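Local coordinates for protein induced by osmotic stress (Scheffersomyces stipitis, PDB 5YWN) that probably reduces ketones, haloketones among them, to chiral alcohols with NADPH, as an extended short-chain dehydrogenase/reductase of the dihydroflavonol-4-reductase subfamily, at residues Gly12-Gln17 with Ile236-Val241; Pro192-Gly197 with Ala213-Ser218; Val241-Leu246 with Leu311-Phe316. The protein carries 1 engineered substitution. One frame throughout, in Å; residues are numbered along the deposited sequence.

Contact 1: Gly12-Gln17 with Ile236-Val241; sequences GYLAQQ and IDVRDV. With NAP (NADP nicotinamide-adenine-dinucleotide phosphate), chain B.
Tyr-13 and Val-238 meet tip to tip because each sends a branch out anti to its backbone N, CG of Tyr-13 at chi1 165° and CG2 of Val-238. That methyl sits over one face of the phenol ring, 3.9 Å above its plane and offset toward the rim, a CH-pi contact. Beyond it the phenol oxygen passes Val-238 CB at 3.5 Å and is hydrogen-bonded to the carbonyl of Gly-197. Gln-17 crosses the same valine at about a right angle, its CG 3.7 Å from CG2 of Val-238; its chain bends at chi2, and NE2 is hydrogen-bonded to the carbonyl of Pro-198. One turn on from Val-238, CG1 of Val-241 packs against CD1 of Leu-14 at 3.6 Å. Helix 238-250 starts with a firm cap: OD1 of Asp-237 accepts from the backbone N of Arg-239 at 2.7 Å. The guanidinium of Arg-239 grips the same carboxylate side-on in a salt bridge, NE to OD1 at 3.0 Å and NH2 to OD2 at 2.8 Å. Its NH1 pairs with Asp-324, and its CG lies beside the Gln-17 amide. An alanine in place of Arg-239 would probably leave Asp-237 and Asp-324 without their guanidinium mate and the Gln-17 amide without its flank. The N-H groups of Tyr-13 and Leu-14 give weak bonds to the diphosphate of NADP, the arrangement of a Rossmann fold, whose first helix turns its N-terminal end to the cofactor.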
loop_
_atom_site.group_PDB
_atom_site.type_symbol
_atom_site.label_atom_id
_atom_site.label_comp_id
_atom_site.label_asym_id
_atom_site.label_seq_id
_atom_site.Cartn_x
_atom_site.Cartn_y
_atom_site.Cartn_z
ATOM N N GLY A 12 5.254 -7.446 -3.870
ATOM C CA GLY A 12 4.183 -6.530 -4.154
ATOM C C GLY A 12 4.578 -5.176 -4.720
ATOM O O GLY A 12 5.707 -4.832 -4.701
ATOM N N TYR A 13 3.591 -4.477 -5.247
ATOM C CA TYR A 13 3.756 -3.216 -5.919
ATOM C C TYR A 13 4.265 -2.107 -5.026
ATOM O O TYR A 13 5.256 -1.546 -5.290
ATOM C CB TYR A 13 2.400 -2.827 -6.515
ATOM C CG TYR A 13 2.150 -1.396 -6.985
ATOM C CD1 TYR A 13 2.906 -0.801 -7.968
ATOM C CD2 TYR A 13 1.093 -0.690 -6.510
ATOM C CE1 TYR A 13 2.609 0.468 -8.418
ATOM C CE2 TYR A 13 0.817 0.565 -6.924
ATOM C CZ TYR A 13 1.572 1.152 -7.888
ATOM O OH TYR A 13 1.238 2.390 -8.276
ATOM N N LEU A 14 3.598 -1.852 -3.942
ATOM C CA LEU A 14 4.092 -0.934 -2.935
ATOM C C LEU A 14 5.420 -1.374 -2.279
ATOM O O LEU A 14 6.275 -0.608 -2.058
ATOM C CB LEU A 14 3.077 -0.763 -1.835
ATOM C CG LEU A 14 3.512 0.048 -0.642
ATOM C CD1 LEU A 14 3.916 1.407 -1.133
ATOM C CD2 LEU A 14 2.385 0.151 0.355
ATOM N N ALA A 15 5.519 -2.633 -1.984
ATOM C CA ALA A 15 6.665 -3.174 -1.313
ATOM C C ALA A 15 7.950 -2.983 -2.130
ATOM O O ALA A 15 8.913 -2.610 -1.599
ATOM C CB ALA A 15 6.440 -4.615 -1.024
ATOM N N GLN A 16 7.879 -3.198 -3.431
ATOM C CA GLN A 16 8.995 -2.965 -4.329
ATOM C C GLN A 16 9.456 -1.512 -4.406
ATOM O O GLN A 16 10.572 -1.281 -4.470
ATOM C CB GLN A 16 8.766 -3.564 -5.703
ATOM C CG GLN A 16 8.833 -5.070 -5.723
ATOM C CD GLN A 16 8.981 -5.679 -7.088
ATOM O OE1 GLN A 16 9.890 -5.386 -7.794
ATOM N NE2 GLN A 16 8.082 -6.553 -7.429
ATOM N N GLN A 17 8.537 -0.571 -4.439
ATOM C CA GLN A 17 8.858 0.814 -4.364
ATOM C C GLN A 17 9.475 1.191 -3.024
ATOM O O GLN A 17 10.373 1.909 -2.986
ATOM C CB GLN A 17 7.661 1.690 -4.706
ATOM C CG GLN A 17 7.319 1.775 -6.188
ATOM C CD GLN A 17 8.231 2.705 -6.982
ATOM O OE1 GLN A 17 9.273 3.004 -6.591
ATOM N NE2 GLN A 17 7.789 3.121 -8.087
ATOM N N ILE A 236 -3.241 8.439 -4.157
ATOM C CA ILE A 236 -1.922 8.770 -3.718
ATOM C C ILE A 236 -0.875 8.057 -4.555
ATOM O O ILE A 236 -1.033 6.936 -4.869
ATOM C CB ILE A 236 -1.753 8.527 -2.199
ATOM C CG1 ILE A 236 -0.405 8.996 -1.699
ATOM C CG2 ILE A 236 -2.005 7.099 -1.816
ATOM C CD1 ILE A 236 -0.219 10.466 -1.582
ATOM N N ASP A 237 0.172 8.762 -4.901
ATOM C CA ASP A 237 1.284 8.207 -5.657
ATOM C C ASP A 237 2.124 7.206 -4.856
ATOM O O ASP A 237 2.424 7.393 -3.740
ATOM C CB ASP A 237 2.163 9.266 -6.297
ATOM C CG ASP A 237 3.191 8.688 -7.211
ATOM O OD1 ASP A 237 4.138 8.103 -6.747
ATOM O OD2 ASP A 237 3.038 8.803 -8.380
ATOM N N VAL A 238 2.484 6.147 -5.512
ATOM C CA VAL A 238 3.165 5.052 -4.882
ATOM C C VAL A 238 4.497 5.514 -4.272
ATOM O O VAL A 238 4.854 5.078 -3.246
ATOM C CB VAL A 238 3.311 3.840 -5.814
ATOM C CG1 VAL A 238 4.210 4.152 -6.954
ATOM C CG2 VAL A 238 3.860 2.643 -5.080
ATOM N N ARG A 239 5.176 6.405 -4.944
ATOM C CA ARG A 239 6.408 6.932 -4.494
ATOM C C ARG A 239 6.268 7.761 -3.210
ATOM O O ARG A 239 7.102 7.733 -2.382
ATOM C CB ARG A 239 7.145 7.638 -5.588
ATOM C CG ARG A 239 7.467 6.754 -6.761
ATOM C CD ARG A 239 7.681 7.542 -8.021
ATOM N NE ARG A 239 6.454 8.016 -8.603
ATOM C CZ ARG A 239 6.375 8.681 -9.735
ATOM N NH1 ARG A 239 7.452 8.949 -10.427
ATOM N NH2 ARG A 239 5.239 9.075 -10.169
ATOM N N ASP A 240 5.176 8.487 -3.116
ATOM C CA ASP A 240 4.801 9.147 -1.910
ATOM C C ASP A 240 4.479 8.186 -0.734
ATOM O O ASP A 240 4.854 8.425 0.344
ATOM C CB ASP A 240 3.696 10.134 -2.166
ATOM C CG ASP A 240 4.121 11.267 -3.061
ATOM O OD1 ASP A 240 5.207 11.733 -2.921
ATOM O OD2 ASP A 240 3.360 11.672 -3.888
ATOM N N VAL A 241 3.795 7.086 -1.014
ATOM C CA VAL A 241 3.526 6.098 -0.008
ATOM C C VAL A 241 4.816 5.494 0.532
ATOM O O VAL A 241 4.982 5.370 1.710
ATOM C CB VAL A 241 2.562 5.009 -0.445
ATOM C CG1 VAL A 241 2.316 4.086 0.712
ATOM C CG2 VAL A 241 1.259 5.606 -0.873
HETATM P PA NAP B . -0.371 -6.359 -4.023
HETATM O O1A NAP B . 0.409 -5.659 -5.111
HETATM O O2A NAP B . -1.225 -7.558 -4.360
HETATM O O5B NAP B . 0.657 -6.783 -2.859
HETATM C C5B NAP B . 0.321 -7.819 -1.939
HETATM C C4B NAP B . 1.556 -8.658 -1.635
HETATM O O4B NAP B . 1.398 -9.325 -0.378
HETATM C C3B NAP B . 1.787 -9.719 -2.700
HETATM O O3B NAP B . 3.049 -9.522 -3.346
HETATM C C2B NAP B . 1.753 -11.055 -1.984
HETATM O O2B NAP B . 2.987 -11.749 -2.150
HETATM C C1B NAP B . 1.503 -10.745 -0.516
HETATM N N9A NAP B . 0.246 -11.394 -0.065
HETATM C C8A NAP B . -0.992 -11.100 -0.508
HETATM N N7A NAP B . -1.918 -11.879 0.109
HETATM C C5A NAP B . -1.270 -12.690 0.965
HETATM C C6A NAP B . -1.646 -13.753 1.925
HETATM N N6A NAP B . -2.940 -14.116 2.098
HETATM N N1A NAP B . -0.653 -14.349 2.622
HETATM C C2A NAP B . 0.639 -14.004 2.467
HETATM N N3A NAP B . 1.044 -13.048 1.611
HETATM C C4A NAP B . 0.158 -12.367 0.847
HETATM O O3 NAP B . -1.302 -5.267 -3.290
HETATM P PN NAP B . -0.819 -3.738 -3.159
HETATM O O1N NAP B . -1.799 -2.867 -3.908
HETATM O O2N NAP B . 0.652 -3.676 -3.495
HETATM O O5D NAP B . -0.988 -3.448 -1.584
HETATM C C5D NAP B . 0.151 -3.420 -0.727
HETATM C C4D NAP B . -0.289 -3.181 0.712
HETATM O O4D NAP B . -0.671 -1.813 0.890
HETATM C C3D NAP B . -1.479 -4.050 1.090
HETATM O O3D NAP B . -1.130 -4.960 2.137
HETATM C C2D NAP B . -2.570 -3.102 1.545
HETATM O O2D NAP B . -2.966 -3.391 2.889
HETATM C C1D NAP B . -1.986 -1.701 1.445
HETATM N N1N NAP B . -2.832 -0.860 0.592
HETATM C C2N NAP B . -2.583 -0.784 -0.722
HETATM C C3N NAP B . -3.374 0.006 -1.548
HETATM C C7N NAP B . -3.087 0.086 -3.018
HETATM O O7N NAP B . -3.921 0.572 -3.764
HETATM N N7N NAP B . -1.923 -0.377 -3.472
HETATM C C4N NAP B . -4.430 0.719 -1.001
HETATM C C5N NAP B . -4.668 0.623 0.362
HETATM C C6N NAP B . -3.847 -0.181 1.143
HETATM P P2B NAP B . 3.196 -12.758 -3.386
HETATM O O1X NAP B . 4.228 -13.740 -2.884
HETATM O O2X NAP B . 1.826 -13.352 -3.608
HETATM O O3X NAP B . 3.677 -11.868 -4.506
#

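Contact 2: Pro192-Gly197 with Ala213-Ser218; sequences PVYIFG and AEMVNS. With NAP (NADP nicotinamide-adenine-dinucleotide phosphate), chain B.
Met-215 and Val-216 are the bumps that helix 211-217 presents to Tyr-194 and Phe-196 of strand 194-196, within a beta-alpha-beta unit completed by strand 234-237. The axes of the strand and helix segments come within 7.5 Å at an angle of 56°, and the two aromatic rings offer the surfaces on which the helix settles. Met-215 crosses Tyr-194 at about a right angle; the bend at its chi3 (69°) lays the CE methyl over the centre of the phenol ring, 3.8 Å above the plane. Its sulfur lies obliquely to the same ring, a Met-aromatic contact, with SD 3.6 Å from CD1 of Tyr-194. The same sulfur also stands at the edge of the Phe-196 ring, so the methionine fills the hollow between the two aromatic side chains, and its CB closes on CE1 of Phe-196 at 4.0 Å. Val-216 supplies the second bump: its CG2 rests on one face of Phe-196, offset toward the rim. Helix 318-332 packs on Phe-196 and Val-216 too, through Phe-318 and Val-322 among others. Past the aromatic pair two waters bridge the segments, one from backbone to backbone between Gly-197 N and Ala-213 O (the latter bond weak), the other from Gly-197 O to the side-chain ND2 of Asn-217. Ile-195 points away from the helix, and its side chain lies against NADP. Its CD1 lies against the carboxamide, 3.2 Å from N7N, while its backbone N gives a hydrogen bond to the carboxamide oxygen O7N at 3.2 Å and 152°.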
loop_
_atom_site.group_PDB
_atom_site.type_symbol
_atom_site.label_atom_id
_atom_site.label_comp_id
_atom_site.label_asym_id
_atom_site.label_seq_id
_atom_site.Cartn_x
_atom_site.Cartn_y
_atom_site.Cartn_z
ATOM N N PRO A 192 -3.004 4.483 3.361
ATOM C CA PRO A 192 -3.215 5.011 2.018
ATOM C C PRO A 192 -4.606 4.822 1.431
ATOM O O PRO A 192 -5.293 3.920 1.739
ATOM C CB PRO A 192 -2.198 4.265 1.171
ATOM C CG PRO A 192 -1.553 3.349 2.048
ATOM C CD PRO A 192 -2.294 3.229 3.302
ATOM N N VAL A 193 -4.912 5.705 0.502
ATOM C CA VAL A 193 -5.999 5.594 -0.441
ATOM C C VAL A 193 -5.560 4.795 -1.682
ATOM O O VAL A 193 -4.594 4.108 -1.624
ATOM C CB VAL A 193 -6.586 6.972 -0.812
ATOM C CG1 VAL A 193 -7.057 7.678 0.421
ATOM C CG2 VAL A 193 -5.580 7.796 -1.571
ATOM N N TYR A 194 -6.277 4.901 -2.781
ATOM C CA TYR A 194 -5.876 4.200 -3.987
ATOM C C TYR A 194 -4.458 4.616 -4.413
ATOM O O TYR A 194 -4.144 5.759 -4.496
ATOM C CB TYR A 194 -6.815 4.469 -5.149
ATOM C CG TYR A 194 -8.142 3.831 -5.104
ATOM C CD1 TYR A 194 -8.278 2.499 -5.262
ATOM C CD2 TYR A 194 -9.258 4.564 -4.916
ATOM C CE1 TYR A 194 -9.476 1.893 -5.235
ATOM C CE2 TYR A 194 -10.497 3.973 -4.873
ATOM C CZ TYR A 194 -10.588 2.620 -5.029
ATOM O OH TYR A 194 -11.784 2.014 -5.025
ATOM N N ILE A 195 -3.640 3.636 -4.672
ATOM C CA ILE A 195 -2.271 3.878 -5.020
ATOM C C ILE A 195 -1.994 3.741 -6.530
ATOM O O ILE A 195 -2.119 2.700 -7.087
ATOM C CB ILE A 195 -1.317 2.968 -4.233
ATOM C CG1 ILE A 195 -1.544 3.067 -2.725
ATOM C CG2 ILE A 195 0.110 3.255 -4.610
ATOM C CD1 ILE A 195 -0.667 2.157 -1.945
ATOM N N PHE A 196 -1.584 4.839 -7.125
ATOM C CA PHE A 196 -1.219 4.913 -8.519
ATOM C C PHE A 196 0.282 5.244 -8.680
ATOM O O PHE A 196 0.899 5.723 -7.807
ATOM C CB PHE A 196 -2.023 5.956 -9.311
ATOM C CG PHE A 196 -3.506 5.800 -9.264
ATOM C CD1 PHE A 196 -4.110 4.599 -9.037
ATOM C CD2 PHE A 196 -4.300 6.886 -9.475
ATOM C CE1 PHE A 196 -5.464 4.505 -9.002
ATOM C CE2 PHE A 196 -5.651 6.787 -9.457
ATOM C CZ PHE A 196 -6.236 5.612 -9.207
ATOM N N GLY A 197 0.782 5.027 -9.872
ATOM C CA GLY A 197 2.143 5.278 -10.197
ATOM C C GLY A 197 2.940 4.136 -10.801
ATOM O O GLY A 197 2.528 3.030 -10.807
ATOM N N ALA A 213 -3.121 0.088 -9.435
ATOM C CA ALA A 213 -2.375 0.622 -10.562
ATOM C C ALA A 213 -3.137 0.416 -11.865
ATOM O O ALA A 213 -3.112 1.238 -12.701
ATOM C CB ALA A 213 -1.002 0.013 -10.660
ATOM N N GLU A 214 -3.818 -0.705 -11.972
ATOM C CA GLU A 214 -4.551 -1.054 -13.135
ATOM C C GLU A 214 -5.740 -0.139 -13.382
ATOM O O GLU A 214 -6.196 -0.081 -14.430
ATOM C CB GLU A 214 -4.941 -2.508 -13.107
ATOM C CG GLU A 214 -5.714 -3.015 -14.304
ATOM C CD GLU A 214 -4.892 -3.112 -15.570
ATOM O OE1 GLU A 214 -3.662 -3.018 -15.497
ATOM O OE2 GLU A 214 -5.505 -3.254 -16.624
ATOM N N MET A 215 -6.208 0.561 -12.371
ATOM C CA MET A 215 -7.253 1.530 -12.542
ATOM C C MET A 215 -6.796 2.655 -13.456
ATOM O O MET A 215 -7.559 3.159 -14.197
ATOM C CB MET A 215 -7.735 2.097 -11.232
ATOM C CG MET A 215 -8.643 1.200 -10.415
ATOM S SD MET A 215 -8.669 1.747 -8.728
ATOM C CE MET A 215 -9.528 3.272 -8.853
ATOM N N VAL A 216 -5.562 3.054 -13.340
ATOM C CA VAL A 216 -4.982 3.908 -14.344
ATOM C C VAL A 216 -4.693 3.179 -15.677
ATOM O O VAL A 216 -5.140 3.585 -16.701
ATOM C CB VAL A 216 -3.700 4.592 -13.833
ATOM C CG1 VAL A 216 -2.951 5.298 -14.929
ATOM C CG2 VAL A 216 -3.999 5.569 -12.739
ATOM N N ASN A 217 -3.929 2.123 -15.612
ATOM C CA ASN A 217 -3.397 1.467 -16.778
ATOM C C ASN A 217 -4.393 0.792 -17.737
ATOM O O ASN A 217 -4.163 0.710 -18.903
ATOM C CB ASN A 217 -2.219 0.606 -16.400
ATOM C CG ASN A 217 -1.174 1.388 -15.649
ATOM O OD1 ASN A 217 -0.888 2.492 -15.973
ATOM N ND2 ASN A 217 -0.612 0.800 -14.670
ATOM N N SER A 218 -5.533 0.420 -17.217
ATOM C CA SER A 218 -6.604 -0.136 -17.966
ATOM C C SER A 218 -7.185 0.830 -19.025
ATOM O O SER A 218 -7.798 0.404 -19.933
ATOM C CB SER A 218 -7.700 -0.609 -17.034
ATOM O OG SER A 218 -8.305 0.460 -16.393
HETATM P PA NAP B . -0.371 -6.359 -4.023
HETATM O O1A NAP B . 0.409 -5.659 -5.111
HETATM O O2A NAP B . -1.225 -7.558 -4.360
HETATM O O5B NAP B . 0.657 -6.783 -2.859
HETATM C C5B NAP B . 0.321 -7.819 -1.939
HETATM C C4B NAP B . 1.556 -8.658 -1.635
HETATM O O4B NAP B . 1.398 -9.325 -0.378
HETATM C C3B NAP B . 1.787 -9.719 -2.700
HETATM O O3B NAP B . 3.049 -9.522 -3.346
HETATM C C2B NAP B . 1.753 -11.055 -1.984
HETATM O O2B NAP B . 2.987 -11.749 -2.150
HETATM C C1B NAP B . 1.503 -10.745 -0.516
HETATM N N9A NAP B . 0.246 -11.394 -0.065
HETATM C C8A NAP B . -0.992 -11.100 -0.508
HETATM N N7A NAP B . -1.918 -11.879 0.109
HETATM C C5A NAP B . -1.270 -12.690 0.965
HETATM C C6A NAP B . -1.646 -13.753 1.925
HETATM N N6A NAP B . -2.940 -14.116 2.098
HETATM N N1A NAP B . -0.653 -14.349 2.622
HETATM C C2A NAP B . 0.639 -14.004 2.467
HETATM N N3A NAP B . 1.044 -13.048 1.611
HETATM C C4A NAP B . 0.158 -12.367 0.847
HETATM O O3 NAP B . -1.302 -5.267 -3.290
HETATM P PN NAP B . -0.819 -3.738 -3.159
HETATM O O1N NAP B . -1.799 -2.867 -3.908
HETATM O O2N NAP B . 0.652 -3.676 -3.495
HETATM O O5D NAP B . -0.988 -3.448 -1.584
HETATM C C5D NAP B . 0.151 -3.420 -0.727
HETATM C C4D NAP B . -0.289 -3.181 0.712
HETATM O O4D NAP B . -0.671 -1.813 0.890
HETATM C C3D NAP B . -1.479 -4.050 1.090
HETATM O O3D NAP B . -1.130 -4.960 2.137
HETATM C C2D NAP B . -2.570 -3.102 1.545
HETATM O O2D NAP B . -2.966 -3.391 2.889
HETATM C C1D NAP B . -1.986 -1.701 1.445
HETATM N N1N NAP B . -2.832 -0.860 0.592
HETATM C C2N NAP B . -2.583 -0.784 -0.722
HETATM C C3N NAP B . -3.374 0.006 -1.548
HETATM C C7N NAP B . -3.087 0.086 -3.018
HETATM O O7N NAP B . -3.921 0.572 -3.764
HETATM N N7N NAP B . -1.923 -0.377 -3.472
HETATM C C4N NAP B . -4.430 0.719 -1.001
HETATM C C5N NAP B . -4.668 0.623 0.362
HETATM C C6N NAP B . -3.847 -0.181 1.143
HETATM P P2B NAP B . 3.196 -12.758 -3.386
HETATM O O1X NAP B . 4.228 -13.740 -2.884
HETATM O O2X NAP B . 1.826 -13.352 -3.608
HETATM O O3X NAP B . 3.677 -11.868 -4.506
HETATM O O HOH W 1 -0.975 3.714 -11.848
HETATM O O HOH W 2 1.864 0.859 -12.569
#

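Contact 3: Val241-Leu246 with Leu311-Phe316; sequences VAKAHL and LGFEYF
Ala-244, on helix 238-250, faces Leu-311, where helix 305-311 ends, with their CA atoms 6.5 Å apart. Gly-312 then takes a positive phi (66°), and the chain runs on past the helix without regular structure to Phe-316. No direct hydrogen bond joins the two segments, and what holds them is mostly apolar. CD2 of Leu-311 fits against the alanine, 3.7 Å from CA and 3.8 Å from CB of Ala-244. Next to it the Phe-313 ring meets Lys-243. With chi1 near 60°, Phe-313 CG stands between its own backbone N and carbonyl carbon, and the ring tip CZ approaches CB of Lys-243 at 3.5 Å. The lysine chain, bent at chi3, brings CE over one face of that ring, a CH-pi contact 4.3 Å from the centroid. The backbone N of Ala-244 lies at the ring edge. At the far end NZ of Lys-243 gives a hydrogen bond to a water at 2.8 Å. Inside the helix, His-245 turns back: ND1 donates to Val-241 O at 3.0 Å, nearly straight, and NE2 is hydrogen-bonded to Thr-123. Leu-261 of the edge strand 258-261 touches both Ala-244 and Leu-311; the contact packs a helix that flanks the Rossmann sheet against the end of helix 305-311 and the loop after it.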
loop_
_atom_site.group_PDB
_atom_site.type_symbol
_atom_site.label_atom_id
_atom_site.label_comp_id
_atom_site.label_asym_id
_atom_site.label_seq_id
_atom_site.Cartn_x
_atom_site.Cartn_y
_atom_site.Cartn_z
ATOM N N VAL A 241 3.795 7.086 -1.014
ATOM C CA VAL A 241 3.526 6.098 -0.008
ATOM C C VAL A 241 4.816 5.494 0.532
ATOM O O VAL A 241 4.982 5.370 1.710
ATOM C CB VAL A 241 2.562 5.009 -0.445
ATOM C CG1 VAL A 241 2.316 4.086 0.712
ATOM C CG2 VAL A 241 1.259 5.606 -0.873
ATOM N N ALA A 242 5.731 5.217 -0.363
ATOM C CA ALA A 242 7.015 4.711 0.016
ATOM C C ALA A 242 7.815 5.688 0.895
ATOM O O ALA A 242 8.315 5.313 1.867
ATOM C CB ALA A 242 7.809 4.270 -1.187
ATOM N N LYS A 243 7.820 6.941 0.534
ATOM C CA LYS A 243 8.464 7.957 1.302
ATOM C C LYS A 243 7.849 8.053 2.670
ATOM O O LYS A 243 8.535 8.252 3.592
ATOM C CB LYS A 243 8.492 9.294 0.603
ATOM C CG LYS A 243 9.415 9.334 -0.583
ATOM C CD LYS A 243 9.631 10.716 -1.150
ATOM C CE LYS A 243 8.492 11.185 -2.011
ATOM N NZ LYS A 243 8.789 12.422 -2.713
ATOM N N ALA A 244 6.536 7.877 2.762
ATOM C CA ALA A 244 5.833 7.847 4.026
ATOM C C ALA A 244 6.263 6.698 4.927
ATOM O O ALA A 244 6.392 6.869 6.086
ATOM C CB ALA A 244 4.340 7.868 3.855
ATOM N N HIS A 245 6.509 5.561 4.338
ATOM C CA HIS A 245 7.035 4.450 5.092
ATOM C C HIS A 245 8.420 4.790 5.669
ATOM O O HIS A 245 8.668 4.537 6.781
ATOM C CB HIS A 245 7.019 3.160 4.288
ATOM C CG HIS A 245 5.686 2.484 4.224
ATOM N ND1 HIS A 245 4.653 2.948 3.464
ATOM C CD2 HIS A 245 5.213 1.398 4.860
ATOM C CE1 HIS A 245 3.618 2.163 3.609
ATOM N NE2 HIS A 245 3.936 1.209 4.443
ATOM N N LEU A 246 9.255 5.437 4.885
ATOM C CA LEU A 246 10.538 5.870 5.347
ATOM C C LEU A 246 10.444 6.842 6.493
ATOM O O LEU A 246 11.032 6.629 7.496
ATOM C CB LEU A 246 11.317 6.502 4.239
ATOM C CG LEU A 246 12.740 6.847 4.538
ATOM C CD1 LEU A 246 13.522 5.577 4.681
ATOM C CD2 LEU A 246 13.316 7.708 3.446
ATOM N N LEU A 311 5.328 14.275 7.677
ATOM C CA LEU A 311 6.044 13.907 6.481
ATOM C C LEU A 311 6.970 14.986 5.926
ATOM O O LEU A 311 8.052 14.710 5.588
ATOM C CB LEU A 311 5.113 13.405 5.393
ATOM C CG LEU A 311 4.318 12.125 5.591
ATOM C CD1 LEU A 311 3.461 11.924 4.385
ATOM C CD2 LEU A 311 5.228 10.963 5.853
ATOM N N GLY A 312 6.486 16.202 5.852
ATOM C CA GLY A 312 7.275 17.327 5.417
ATOM C C GLY A 312 7.741 17.337 3.961
ATOM O O GLY A 312 8.697 17.949 3.663
ATOM N N PHE A 313 7.037 16.654 3.086
ATOM C CA PHE A 313 7.261 16.755 1.668
ATOM C C PHE A 313 5.976 16.925 0.892
ATOM O O PHE A 313 4.950 16.653 1.372
ATOM C CB PHE A 313 8.096 15.604 1.125
ATOM C CG PHE A 313 7.483 14.264 1.323
ATOM C CD1 PHE A 313 6.582 13.775 0.432
ATOM C CD2 PHE A 313 7.831 13.501 2.397
ATOM C CE1 PHE A 313 6.007 12.558 0.620
ATOM C CE2 PHE A 313 7.271 12.281 2.590
ATOM C CZ PHE A 313 6.361 11.798 1.701
ATOM N N GLU A 314 6.086 17.410 -0.317
ATOM C CA GLU A 314 4.989 17.595 -1.219
ATOM C C GLU A 314 4.734 16.344 -2.075
ATOM O O GLU A 314 5.648 15.649 -2.427
ATOM C CB GLU A 314 5.230 18.799 -2.110
ATOM C CG GLU A 314 5.129 20.133 -1.423
ATOM C CD GLU A 314 3.812 20.398 -0.753
ATOM O OE1 GLU A 314 2.757 19.941 -1.187
ATOM O OE2 GLU A 314 3.851 21.103 0.232
ATOM N N TYR A 315 3.480 16.075 -2.350
ATOM C CA TYR A 315 3.067 14.926 -3.117
ATOM C C TYR A 315 3.167 15.112 -4.637
ATOM O O TYR A 315 3.088 16.158 -5.104
ATOM C CB TYR A 315 1.638 14.540 -2.733
ATOM C CG TYR A 315 1.377 14.087 -1.307
ATOM C CD1 TYR A 315 2.320 13.387 -0.571
ATOM C CD2 TYR A 315 0.165 14.328 -0.716
ATOM C CE1 TYR A 315 2.057 12.971 0.709
ATOM C CE2 TYR A 315 -0.106 13.931 0.557
ATOM C CZ TYR A 315 0.817 13.244 1.270
ATOM O OH TYR A 315 0.515 12.876 2.516
ATOM N N PHE A 316 3.336 14.028 -5.358
ATOM C CA PHE A 316 3.219 13.983 -6.773
ATOM C C PHE A 316 1.771 14.332 -7.111
ATOM O O PHE A 316 0.882 13.882 -6.488
ATOM C CB PHE A 316 3.532 12.586 -7.278
ATOM C CG PHE A 316 4.986 12.269 -7.396
ATOM C CD1 PHE A 316 5.677 12.611 -8.505
ATOM C CD2 PHE A 316 5.645 11.647 -6.395
ATOM C CE1 PHE A 316 7.011 12.311 -8.640
ATOM C CE2 PHE A 316 6.972 11.350 -6.507
ATOM C CZ PHE A 316 7.658 11.672 -7.637
HETATM O O HOH W 3 6.485 13.675 -3.742
#

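From the N terminus, the chain enters helix 13-24, and residues 236-241 come back against it, so contact 1 closes a long loop of 218 residues. Contact 2 is nested inside that loop and closes a much shorter one, between strand 194-196 and helix 211-217; strand 234-237, which follows that helix in the chain, then pairs with strand 194-196. Contact 3 opens after both and bridges 64 residues to the loop before helix 318-332. Contacts 1 and 2 both reach NADP. Contacts 1 and 3 share Val-241 and join the Rossmann core and the C-terminal region through helix 238-250, while contact 2 packs helix 211-217 on the small two-stranded sheet.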